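Local coordinates for protein carbonic anhydrase (Trichomonas vaginalis, PDB 6Y04) that probably catalyses the reversible hydration of carbon dioxide to hydrogencarbonate, as a zinc-dependent beta-class carbonic anhydrase, at residues I34-D39 / A57-A62. Residues are numbered along the deposited sequence; the frame is centred on the assembly and turned at random.
Sequences IVTCMD and ATVIKA. With ZN (zinc ion), chain C.
With CG anti to the carbonyl carbon (chi1 -63°) and an extended chain beyond it, K61 runs alongside T36, whose OG1 stands anti to the backbone N (chi1 -161°) and whose methyl is thereby turned to the lysine. T36 CG2 meets K61 CG at 3.9 Å, an apolar touch along the lysine's aliphatic stem. A threonine suits this place because its other branch is polar: OG1 hydrogen-bonds the backbone oxygen of M94 on the neighbouring strand. At the tip of K61 the ammonium, NZ, donates to a water 2.9 Å away; that water in turn donates to C37 O and D39 O, so a single molecule ties the lysine to the backbone of C37 and D39. On the other face of the sheet V35 CG2 packs on I60 CD1 at 4.0 Å, both residues also touching L79 of helix 74-85; beta-branched aliphatic residues suit a buried strand facing a helix, being apolar and at ease in extended backbone. The segments carry neighbouring parallel strands, 32-36 and 57-61, joined as a beta-alpha-beta unit through helix 46-49; 57-61 is outermost within this chain, and backbone bonds from K61 reach the second subunit. As parallel pairing requires, I34 bonds T58 and I60 on either side of V59, and T36 bonds I60 and A62 around K61, closing with the longer A62 N to T36 O bond (3.2 Å). C37 follows T36, and its SG binds zinc at 2.3 Å beside H96 and C99. A water at 2.0 Å from the zinc makes the fourth ligand. D39 OD2, 4.2 Å from the metal, is not a ligand; it accepts a weak bond from that water and pairs with R41 in a salt bridge, the open (type I) arrangement known in beta-class carbonic anhydrases.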
# COMPACT_ATOMS: atom_id res chain seq x y z
N ILE A 34 2.12 0.43 -9.65
CA ILE A 34 1.62 -0.91 -9.34
C ILE A 34 0.71 -0.81 -8.12
O ILE A 34 1.12 -0.27 -7.09
CB ILE A 34 2.76 -1.90 -9.09
CG1 ILE A 34 3.90 -1.80 -10.11
CG2 ILE A 34 2.24 -3.33 -8.95
CD1 ILE A 34 3.54 -2.19 -11.54
N VAL A 35 -0.51 -1.37 -8.23
CA VAL A 35 -1.39 -1.57 -7.09
C VAL A 35 -1.49 -3.06 -6.79
O VAL A 35 -1.92 -3.84 -7.64
CB VAL A 35 -2.79 -0.93 -7.29
CG1 VAL A 35 -3.70 -1.16 -6.09
CG2 VAL A 35 -2.70 0.56 -7.62
N THR A 36 -1.08 -3.47 -5.59
CA THR A 36 -1.11 -4.88 -5.26
C THR A 36 -1.54 -5.08 -3.81
O THR A 36 -1.93 -4.12 -3.14
CB THR A 36 0.18 -5.59 -5.71
OG1 THR A 36 -0.10 -6.99 -5.78
CG2 THR A 36 1.36 -5.33 -4.80
N CYS A 37 -1.48 -6.33 -3.35
CA CYS A 37 -2.01 -6.71 -2.05
C CYS A 37 -0.92 -6.61 -0.98
O CYS A 37 0.28 -6.64 -1.28
CB CYS A 37 -2.56 -8.13 -2.07
SG CYS A 37 -3.38 -8.56 -0.51
N MET A 38 -1.35 -6.51 0.28
CA MET A 38 -0.42 -6.39 1.39
C MET A 38 0.16 -7.76 1.76
O MET A 38 0.99 -7.84 2.65
CB MET A 38 -1.13 -5.80 2.61
CG MET A 38 -2.12 -6.76 3.24
SD MET A 38 -2.95 -6.09 4.68
CE MET A 38 -3.76 -7.55 5.31
N ASP A 39 -0.28 -8.82 1.06
CA ASP A 39 0.02 -10.20 1.39
C ASP A 39 1.50 -10.39 1.71
O ASP A 39 2.37 -9.92 0.96
CB ASP A 39 -0.49 -11.17 0.31
CG ASP A 39 -0.51 -12.63 0.73
OD1 ASP A 39 0.58 -13.21 0.87
OD2 ASP A 39 -1.61 -13.18 0.91
N ALA A 57 9.02 2.37 -10.33
CA ALA A 57 7.58 2.44 -10.20
C ALA A 57 7.20 2.92 -8.80
O ALA A 57 7.97 2.77 -7.86
CB ALA A 57 6.97 1.08 -10.46
N THR A 58 5.99 3.48 -8.67
CA THR A 58 5.36 3.56 -7.36
C THR A 58 4.60 2.26 -7.13
O THR A 58 4.06 1.67 -8.07
CB THR A 58 4.44 4.79 -7.25
OG1 THR A 58 3.52 4.75 -8.34
CG2 THR A 58 5.19 6.10 -7.25
N VAL A 59 4.59 1.81 -5.86
CA VAL A 59 3.89 0.61 -5.46
C VAL A 59 2.93 0.96 -4.34
O VAL A 59 3.33 1.51 -3.32
CB VAL A 59 4.86 -0.52 -5.06
CG1 VAL A 59 4.12 -1.78 -4.63
CG2 VAL A 59 5.87 -0.83 -6.17
N ILE A 60 1.64 0.64 -4.55
CA ILE A 60 0.55 0.95 -3.64
C ILE A 60 -0.00 -0.40 -3.19
O ILE A 60 -0.26 -1.25 -4.03
CB ILE A 60 -0.51 1.78 -4.39
CG1 ILE A 60 0.08 3.09 -4.92
CG2 ILE A 60 -1.76 2.02 -3.55
CD1 ILE A 60 -0.46 3.55 -6.25
N LYS A 61 -0.14 -0.62 -1.88
CA LYS A 61 -0.59 -1.91 -1.38
C LYS A 61 -1.66 -1.75 -0.30
O LYS A 61 -1.48 -1.01 0.67
CB LYS A 61 0.55 -2.70 -0.74
CG LYS A 61 1.71 -3.10 -1.64
CD LYS A 61 2.55 -4.14 -0.94
CE LYS A 61 3.88 -4.42 -1.59
NZ LYS A 61 4.64 -5.38 -0.76
N ALA A 62 -2.74 -2.52 -0.44
CA ALA A 62 -3.78 -2.65 0.57
C ALA A 62 -4.32 -4.07 0.52
O ALA A 62 -4.19 -4.75 -0.49
CB ALA A 62 -4.89 -1.65 0.32
ZN ZN C . -4.47 -10.61 -0.74
O HOH W 1 2.69 -7.31 0.03
O HOH W 2 -4.46 -11.30 1.14